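Putative sulfatase yidJ (Bacteroides fragilis, PDB 2QZU) probably hydrolyses sulfate esters, as a putative metal-binding arylsulfatase of the sulfatase family. Local coordinates at residues A[37-42]-A[279-283]; A[49-53]-A[245-249]; A[251-255]-A[272-277]. All coordinates share one frame; numbering follows the deposited sequence.

Contact 1: A[37-42]-A[279-283]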
loop_
_atom_site.group_PDB
_atom_site.type_symbol
_atom_site.label_atom_id
_atom_site.label_comp_id
_atom_site.label_asym_id
_atom_site.label_seq_id
_atom_site.Cartn_x
_atom_site.Cartn_y
_atom_site.Cartn_z
ATOM N N GLN A 37 -1.577 1.375 18.071
ATOM C CA GLN A 37 -0.176 1.560 17.703
ATOM C C GLN A 37 0.381 2.957 17.979
ATOM O O GLN A 37 1.195 3.473 17.207
ATOM C CB GLN A 37 -0.023 1.207 16.223
ATOM C CG GLN A 37 1.385 0.889 15.766
ATOM C CD GLN A 37 1.376 -0.090 14.609
ATOM O OE1 GLN A 37 0.923 -1.228 14.754
ATOM N NE2 GLN A 37 1.867 0.345 13.457
ATOM N N TYR A 38 -0.033 3.543 19.099
ATOM C CA TYR A 38 0.401 4.881 19.501
ATOM C C TYR A 38 1.534 4.793 20.541
ATOM O O TYR A 38 1.337 4.277 21.642
ATOM C CB TYR A 38 -0.803 5.638 20.089
ATOM C CG TYR A 38 -0.617 7.135 20.274
ATOM C CD1 TYR A 38 0.425 7.642 21.052
ATOM C CD2 TYR A 38 -1.500 8.039 19.685
ATOM C CE1 TYR A 38 0.582 9.020 21.238
ATOM C CE2 TYR A 38 -1.353 9.418 19.866
ATOM C CZ TYR A 38 -0.309 9.897 20.643
ATOM O OH TYR A 38 -0.152 11.255 20.828
ATOM N N ARG A 39 2.718 5.295 20.190
ATOM C CA ARG A 39 3.869 5.271 21.100
ATOM C C ARG A 39 3.729 6.248 22.260
ATOM O O ARG A 39 3.305 7.390 22.078
ATOM C CB ARG A 39 5.166 5.589 20.351
ATOM C CG ARG A 39 5.651 4.470 19.453
ATOM C CD ARG A 39 7.078 4.706 18.964
ATOM N NE ARG A 39 7.207 5.851 18.063
ATOM C CZ ARG A 39 7.509 7.089 18.449
ATOM N NH1 ARG A 39 7.716 7.364 19.729
ATOM N NH2 ARG A 39 7.624 8.052 17.543
ATOM N N GLY A 40 4.118 5.798 23.448
ATOM C CA GLY A 40 4.021 6.632 24.633
ATOM C C GLY A 40 4.752 7.966 24.578
ATOM O O GLY A 40 4.241 8.968 25.078
ATOM N N ASP A 41 5.941 8.001 23.985
ATOM C CA ASP A 41 6.687 9.256 23.923
ATOM C C ASP A 41 6.234 10.204 22.820
ATOM O O ASP A 41 6.743 11.317 22.716
ATOM C CB ASP A 41 8.192 8.994 23.779
ATOM C CG ASP A 41 8.801 8.387 25.033
ATOM O OD1 ASP A 41 8.242 8.608 26.128
ATOM O OD2 ASP A 41 9.840 7.705 24.925
ATOM N N ALA A 42 5.275 9.773 22.006
ATOM C CA ALA A 42 4.783 10.613 20.920
ATOM C C ALA A 42 3.661 11.536 21.387
ATOM O O ALA A 42 2.608 11.621 20.760
ATOM C CB ALA A 42 4.304 9.748 19.757
ATOM N N TYR A 279 3.437 9.246 10.377
ATOM C CA TYR A 279 3.060 8.706 11.682
ATOM C C TYR A 279 2.628 9.890 12.553
ATOM O O TYR A 279 1.582 9.849 13.211
ATOM C CB TYR A 279 4.243 7.987 12.337
ATOM C CG TYR A 279 3.907 7.314 13.655
ATOM C CD1 TYR A 279 3.009 6.243 13.710
ATOM C CD2 TYR A 279 4.495 7.741 14.844
ATOM C CE1 TYR A 279 2.710 5.611 14.926
ATOM C CE2 TYR A 279 4.202 7.121 16.062
ATOM C CZ TYR A 279 3.311 6.057 16.093
ATOM O OH TYR A 279 3.037 5.441 17.295
ATOM N N TYR A 280 3.424 10.958 12.542
ATOM C CA TYR A 280 3.076 12.139 13.328
ATOM C C TYR A 280 1.792 12.781 12.800
ATOM O O TYR A 280 0.983 13.278 13.582
ATOM C CB TYR A 280 4.214 13.172 13.317
ATOM C CG TYR A 280 5.436 12.809 14.144
ATOM C CD1 TYR A 280 5.378 11.838 15.146
ATOM C CD2 TYR A 280 6.648 13.480 13.947
ATOM C CE1 TYR A 280 6.501 11.545 15.931
ATOM C CE2 TYR A 280 7.766 13.198 14.723
ATOM C CZ TYR A 280 7.686 12.232 15.711
ATOM O OH TYR A 280 8.791 11.965 16.477
ATOM N N ALA A 281 1.602 12.765 11.480
ATOM C CA ALA A 281 0.401 13.344 10.876
ATOM C C ALA A 281 -0.833 12.622 11.414
ATOM O O ALA A 281 -1.825 13.258 11.777
ATOM C CB ALA A 281 0.454 13.227 9.340
ATOM N N CYS A 282 -0.756 11.295 11.474
ATOM C CA CYS A 282 -1.859 10.488 11.985
ATOM C C CYS A 282 -2.153 10.847 13.427
ATOM O O CYS A 282 -3.310 11.003 13.810
ATOM C CB CYS A 282 -1.526 8.996 11.899
ATOM S SG CYS A 282 -1.648 8.272 10.237
ATOM N N ILE A 283 -1.098 10.969 14.228
ATOM C CA ILE A 283 -1.251 11.307 15.631
ATOM C C ILE A 283 -1.910 12.668 15.811
ATOM O O ILE A 283 -2.822 12.816 16.621
ATOM C CB ILE A 283 0.106 11.271 16.351
ATOM C CG1 ILE A 283 0.537 9.813 16.527
ATOM C CG2 ILE A 283 0.013 11.989 17.691
ATOM C CD1 ILE A 283 1.887 9.623 17.206
#
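The ring of Tyr-38 takes Ile-283 on one face: CD1 of the isoleucine stands 4.2 Å from the centroid of the Tyr-38 ring, 13° off the normal, a CH-pi contact, while Ile-283 CG2 lies against the hydroxyl end of the ring, 3.2 Å from Tyr-38 OH. The Tyr-279 ring is met at its edge, in plane, by the carbonyl oxygen of Gln-37. The Arg-39 guanidinium approaches the same ring obliquely, its plane 28° from that of the ring, with Arg-39 NE 3.8 Å from Tyr-279 CE2. Tyr-280 lies beyond, its CE1 near Arg-39 NH2 and its plane turned steeply from the guanidinium.

Two bonds grip the Tyr-279 hydroxyl. It donates to Gln-37 O at 2.7 Å, on a lone pair in the carbonyl plane, and accepts from Arg-39 N at 2.9 Å. With CG anti to the backbone N (chi1 -176°), Tyr-279 extends from its helix far enough to pin the backbone on both flanks of Tyr-38. This joins helix 267-299 to the loop leaving strand 29-35, a parallel strand inside the mixed central sheet of the alkaline-phosphatase-like sulfatase fold. The loop then folds back as a type I turn from Arg-39 to Ala-42, which brings Ala-42 CB to 3.5 Å from Ile-283 CD1.

All the touching residues are buried, and the polar ends find partners further out. Arg-39 NH1 makes a salt bridge to Glu-49, whose other carboxylate oxygen meets the Tyr-280 hydroxyl; Gln-37 OE1 bonds to Lys-326, and Phe-310 packs edge-to-face with Tyr-38.

Contact 2: A[49-53]-A[245-249]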
loop_
_atom_site.group_PDB
_atom_site.type_symbol
_atom_site.label_atom_id
_atom_site.label_comp_id
_atom_site.label_asym_id
_atom_site.label_seq_id
_atom_site.Cartn_x
_atom_site.Cartn_y
_atom_site.Cartn_z
ATOM N N GLU A 49 9.684 14.470 21.541
ATOM C CA GLU A 49 9.533 14.486 20.089
ATOM C C GLU A 49 8.707 15.689 19.650
ATOM O O GLU A 49 7.814 16.135 20.374
ATOM C CB GLU A 49 8.869 13.186 19.618
ATOM C CG GLU A 49 9.601 11.942 20.104
ATOM C CD GLU A 49 8.969 10.642 19.639
ATOM O OE1 GLU A 49 9.337 9.585 20.191
ATOM O OE2 GLU A 49 8.121 10.668 18.721
ATOM N N PRO A 50 8.992 16.228 18.455
ATOM C CA PRO A 50 8.266 17.392 17.939
ATOM C C PRO A 50 6.909 17.086 17.311
ATOM O O PRO A 50 6.565 17.629 16.257
ATOM C CB PRO A 50 9.248 17.980 16.936
ATOM C CG PRO A 50 9.832 16.751 16.329
ATOM C CD PRO A 50 10.078 15.844 17.532
ATOM N N VAL A 51 6.139 16.213 17.947
ATOM C CA VAL A 51 4.820 15.886 17.433
ATOM C C VAL A 51 3.819 16.820 18.108
ATOM O O VAL A 51 3.937 17.117 19.298
ATOM C CB VAL A 51 4.460 14.402 17.706
ATOM C CG1 VAL A 51 4.447 14.121 19.201
ATOM C CG2 VAL A 51 3.114 14.076 17.078
ATOM N N LYS A 52 2.844 17.296 17.338
ATOM C CA LYS A 52 1.842 18.218 17.854
ATOM C C LYS A 52 0.571 17.517 18.306
ATOM O O LYS A 52 -0.124 16.898 17.500
ATOM C CB LYS A 52 1.507 19.266 16.791
ATOM C CG LYS A 52 2.707 20.103 16.369
ATOM C CD LYS A 52 2.335 21.111 15.300
ATOM C CE LYS A 52 3.539 21.952 14.903
ATOM N NZ LYS A 52 4.082 22.716 16.061
ATOM N N THR A 53 0.281 17.623 19.601
ATOM C CA THR A 53 -0.907 17.022 20.205
ATOM C C THR A 53 -1.495 18.030 21.192
ATOM O O THR A 53 -1.544 17.786 22.396
ATOM C CB THR A 53 -0.557 15.720 20.971
ATOM O OG1 THR A 53 0.395 16.002 22.006
ATOM C CG2 THR A 53 0.030 14.687 20.023
ATOM N N ILE A 245 1.359 19.778 8.118
ATOM C CA ILE A 245 1.959 20.231 9.364
ATOM C C ILE A 245 3.409 19.775 9.523
ATOM O O ILE A 245 4.205 20.448 10.177
ATOM C CB ILE A 245 1.125 19.734 10.572
ATOM C CG1 ILE A 245 -0.266 20.377 10.531
ATOM C CG2 ILE A 245 1.829 20.071 11.886
ATOM C CD1 ILE A 245 -1.232 19.817 11.553
ATOM N N TYR A 246 3.752 18.645 8.913
ATOM C CA TYR A 246 5.104 18.101 9.020
ATOM C C TYR A 246 5.917 18.151 7.726
ATOM O O TYR A 246 6.945 17.480 7.609
ATOM C CB TYR A 246 5.020 16.660 9.529
ATOM C CG TYR A 246 4.383 16.574 10.897
ATOM C CD1 TYR A 246 5.117 16.869 12.045
ATOM C CD2 TYR A 246 3.030 16.262 11.040
ATOM C CE1 TYR A 246 4.523 16.860 13.304
ATOM C CE2 TYR A 246 2.420 16.251 12.298
ATOM C CZ TYR A 246 3.176 16.553 13.422
ATOM O OH TYR A 246 2.590 16.564 14.661
ATOM N N LYS A 247 5.464 18.952 6.768
ATOM C CA LYS A 247 6.151 19.073 5.489
ATOM C C LYS A 247 7.583 19.583 5.634
ATOM O O LYS A 247 8.436 19.286 4.798
ATOM C CB LYS A 247 5.375 20.005 4.552
ATOM C CG LYS A 247 5.294 21.449 5.024
ATOM C CD LYS A 247 4.607 22.328 3.990
ATOM C CE LYS A 247 4.532 23.775 4.455
ATOM N NZ LYS A 247 3.900 24.659 3.436
ATOM N N ASP A 248 7.847 20.347 6.692
ATOM C CA ASP A 248 9.184 20.894 6.917
ATOM C C ASP A 248 9.925 20.214 8.065
ATOM O O ASP A 248 10.984 20.681 8.487
ATOM C CB ASP A 248 9.108 22.399 7.194
ATOM C CG ASP A 248 8.434 23.168 6.071
ATOM O OD1 ASP A 248 8.836 22.995 4.902
ATOM O OD2 ASP A 248 7.506 23.952 6.362
ATOM N N LEU A 249 9.365 19.118 8.569
ATOM C CA LEU A 249 9.982 18.383 9.669
ATOM C C LEU A 249 11.380 17.894 9.289
ATOM O O LEU A 249 11.576 17.336 8.211
ATOM C CB LEU A 249 9.106 17.182 10.052
ATOM C CG LEU A 249 9.604 16.295 11.197
ATOM C CD1 LEU A 249 9.588 17.079 12.497
ATOM C CD2 LEU A 249 8.720 15.062 11.311
#
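Tyr-246 points its phenol group at the backbone of Lys-52, and the tight part of the contact is built round that oxygen. Lys-52 N donates to Tyr-246 OH at 2.8 Å in an almost straight bond, 176° at the hydrogen, with the nitrogen lying in the plane of the ring at its edge. Pro-50 O comes to the same ring in plane as well, 3.7 Å from Tyr-246 CE1. Val-51 closes in beside the hydroxyl: its CG2, anti to the backbone N, sits 3.5 Å from Tyr-246 OH. The hydroxyl has a further partner in Thr-284 OG1, which also bonds to the carbonyl oxygen of Lys-52, so one threonine of helix 267-299 ties both sides together. The phenol oxygen is thus held by a backbone amide and a side-chain hydroxyl in a buried setting.

Toward solvent the contact thins to a few apolar touches without polar bonds. The aliphatic part of Lys-52 runs past Tyr-246 in the opposite sense and lays CD 3.6 Å from Ile-245 CG2. Its chain stays extended until the last torsion (chi4 -60°), where it bends and the ammonium group leads away from the contact. Ile-245 CG2 also lies over one face of the neighbouring Tyr-246 ring, off toward the rim. At the other end, Pro-50 CG meets Leu-249 CD1 at 3.9 Å, the two side chains crossing at about a right angle. Ile-245, Lys-52 and Pro-50 are all exposed.

Neither segment is a regular helix or strand: a type I beta turn from Tyr-246 to Leu-249, between helices 240-244 and 251-254, is joined by a tyrosine-to-amide bond to the connection that enters helix 54-61, loop-to-loop packing at the periphery of the sulfatase fold.

Contact 3: A[251-255]-A[272-277]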
loop_
_atom_site.group_PDB
_atom_site.type_symbol
_atom_site.label_atom_id
_atom_site.label_comp_id
_atom_site.label_asym_id
_atom_site.label_seq_id
_atom_site.Cartn_x
_atom_site.Cartn_y
_atom_site.Cartn_z
ATOM N N VAL A 251 13.605 15.280 9.599
ATOM C CA VAL A 251 13.663 13.876 9.989
ATOM C C VAL A 251 15.031 13.419 10.497
ATOM O O VAL A 251 15.125 12.704 11.497
ATOM C CB VAL A 251 13.221 12.971 8.815
ATOM C CG1 VAL A 251 13.283 11.516 9.223
ATOM C CG2 VAL A 251 11.805 13.335 8.392
ATOM N N GLU A 252 16.097 13.838 9.826
ATOM C CA GLU A 252 17.434 13.434 10.243
ATOM C C GLU A 252 17.720 13.886 11.677
ATOM O O GLU A 252 18.367 13.176 12.448
ATOM C CB GLU A 252 18.478 14.007 9.283
ATOM C CG GLU A 252 19.804 13.265 9.308
ATOM C CD GLU A 252 19.650 11.771 9.063
ATOM O OE1 GLU A 252 18.996 11.384 8.071
ATOM O OE2 GLU A 252 20.192 10.979 9.861
ATOM N N ALA A 253 17.217 15.060 12.037
ATOM C CA ALA A 253 17.417 15.594 13.379
ATOM C C ALA A 253 16.778 14.688 14.431
ATOM O O ALA A 253 17.253 14.600 15.563
ATOM C CB ALA A 253 16.825 16.996 13.473
ATOM N N LEU A 254 15.699 14.014 14.046
ATOM C CA LEU A 254 14.985 13.118 14.951
ATOM C C LEU A 254 15.825 11.918 15.371
ATOM O O LEU A 254 15.642 11.378 16.461
ATOM C CB LEU A 254 13.701 12.612 14.282
ATOM C CG LEU A 254 12.631 13.643 13.915
ATOM C CD1 LEU A 254 11.534 12.975 13.107
ATOM C CD2 LEU A 254 12.066 14.261 15.182
ATOM N N CYS A 255 16.747 11.509 14.506
ATOM C CA CYS A 255 17.595 10.353 14.771
ATOM C C CYS A 255 18.805 10.671 15.643
ATOM O O CYS A 255 19.573 9.778 16.004
ATOM C CB CYS A 255 18.057 9.743 13.446
ATOM S SG CYS A 255 16.707 9.333 12.309
ATOM N N PHE A 272 12.326 3.931 8.901
ATOM C CA PHE A 272 11.969 4.872 9.954
ATOM C C PHE A 272 11.812 6.271 9.375
ATOM O O PHE A 272 10.793 6.934 9.576
ATOM C CB PHE A 272 13.043 4.906 11.044
ATOM C CG PHE A 272 12.759 5.899 12.133
ATOM C CD1 PHE A 272 11.905 5.576 13.183
ATOM C CD2 PHE A 272 13.312 7.177 12.087
ATOM C CE1 PHE A 272 11.600 6.513 14.171
ATOM C CE2 PHE A 272 13.013 8.121 13.067
ATOM C CZ PHE A 272 12.158 7.788 14.111
ATOM N N ARG A 273 12.834 6.708 8.645
ATOM C CA ARG A 273 12.855 8.032 8.035
ATOM C C ARG A 273 11.740 8.287 7.015
ATOM O O ARG A 273 11.248 9.407 6.895
ATOM C CB ARG A 273 14.218 8.258 7.374
ATOM C CG ARG A 273 15.389 8.266 8.350
ATOM C CD ARG A 273 16.720 8.335 7.613
ATOM N NE ARG A 273 17.856 8.555 8.506
ATOM C CZ ARG A 273 18.339 7.655 9.359
ATOM N NH1 ARG A 273 17.791 6.451 9.451
ATOM N NH2 ARG A 273 19.380 7.961 10.122
ATOM N N ASN A 274 11.347 7.247 6.289
ATOM C CA ASN A 274 10.315 7.359 5.262
ATOM C C ASN A 274 8.885 7.373 5.805
ATOM O O ASN A 274 7.958 7.731 5.083
ATOM C CB ASN A 274 10.456 6.199 4.269
ATOM C CG ASN A 274 9.659 6.412 2.997
ATOM O OD1 ASN A 274 9.155 5.459 2.404
ATOM N ND2 ASN A 274 9.555 7.663 2.563
ATOM N N ASN A 275 8.706 6.994 7.068
ATOM C CA ASN A 275 7.366 6.931 7.649
ATOM C C ASN A 275 7.079 7.785 8.884
ATOM O O ASN A 275 5.918 7.927 9.274
ATOM C CB ASN A 275 7.025 5.475 7.980
ATOM C CG ASN A 275 6.876 4.617 6.743
ATOM O OD1 ASN A 275 5.869 4.699 6.036
ATOM N ND2 ASN A 275 7.882 3.796 6.465
ATOM N N ILE A 276 8.110 8.354 9.499
ATOM C CA ILE A 276 7.893 9.151 10.701
ATOM C C ILE A 276 6.989 10.371 10.499
ATOM O O ILE A 276 6.185 10.697 11.377
ATOM C CB ILE A 276 9.245 9.583 11.344
ATOM C CG1 ILE A 276 8.997 10.168 12.739
ATOM C CG2 ILE A 276 9.960 10.586 10.456
ATOM C CD1 ILE A 276 8.405 9.180 13.731
ATOM N N ARG A 277 7.097 11.036 9.349
ATOM C CA ARG A 277 6.259 12.206 9.080
ATOM C C ARG A 277 4.776 11.865 9.071
ATOM O O ARG A 277 3.966 12.561 9.691
ATOM C CB ARG A 277 6.618 12.846 7.733
ATOM C CG ARG A 277 7.859 13.715 7.762
ATOM C CD ARG A 277 8.011 14.516 6.469
ATOM N NE ARG A 277 9.227 15.322 6.486
ATOM C CZ ARG A 277 9.604 16.134 5.504
ATOM N NH1 ARG A 277 8.858 16.254 4.415
ATOM N NH2 ARG A 277 10.733 16.823 5.612
#
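A cysteine sulfur sits squarely over a guanidinium that is at the same time paired with a carboxylate: Cys-255 SG lies 3.7 Å above the plane of the Arg-273 guanidinium, over its centre, while Glu-252 comes in at the edge. The salt bridge is side-on and two-pronged. Arg-273 NE donates to Glu-252 OE1 at 3.1 Å and Arg-273 NH2 to Glu-252 OE2 at the same 3.1 Å, both bonds nearly straight. Each oxygen is met on its syn side, and the two flat groups are inclined by 25°, so the oxygens lie close to the guanidinium plane but the nitrogens somewhat out of the carboxylate plane. Although CB of Glu-252 leaves its CA away from the long helix, the chain bends at chi2 (54°) and turns the carboxylate back to the arginine. The two bonds fix the rotation of the guanidinium, and its remaining nitrogen, NH1, is bound by the carbonyl oxygens of Gly-269 and Pro-262.

The same sulfur touches Phe-272, an oblique sulfur-aromatic contact with Cys-255 SG 4.0 Å from Phe-272 CE2. Next to the ion pair, along helix 267-299, the contact turns apolar. Val-251 CG1 nestles 3.7 Å from Arg-273 CA and as near to Ile-276 CG2, and its other methyl, CG2, lies 3.8 Å from Arg-277 NE. Leu-254 CD1 completes the patch against Ile-276 CG1 at 3.8 Å.

Helix 251-254, a short and weakly bonded turn, is thereby packed on the early part of helix 267-299, only a short connection further along the chain. Arg-277 reaches back to the carbonyl oxygen of Leu-249 just ahead of the short helix, Leu-254 also touches Pro-50 in the loop before helix 54-61, and Phe-272 and Ile-276 rest on Met-318, in the loop after strand 306-311.

How the contacts relate
Contact 1 is the core member of the set, entirely buried, whereas contacts 2 and 3 lie farther out and mix buried with exposed residues. Contacts 1 and 3 use successive parts of helix 267-299; contacts 1 and 2 share the connection between strand 29-35 and helix 54-61. Tyrosine hydroxyls on backbone groups mark contacts 1 and 2, while contact 3 pairs an ion pair near the surface with an apolar patch. Glu-49 carries contact 2 into contact 1, where Thr-53 CG2 also packs on Tyr-38 OH and Val-51 CG1 on Ala-42 O. Arg-277 carries contact 3 into contact 2, and Leu-254 packs on Tyr-280 of contact 1.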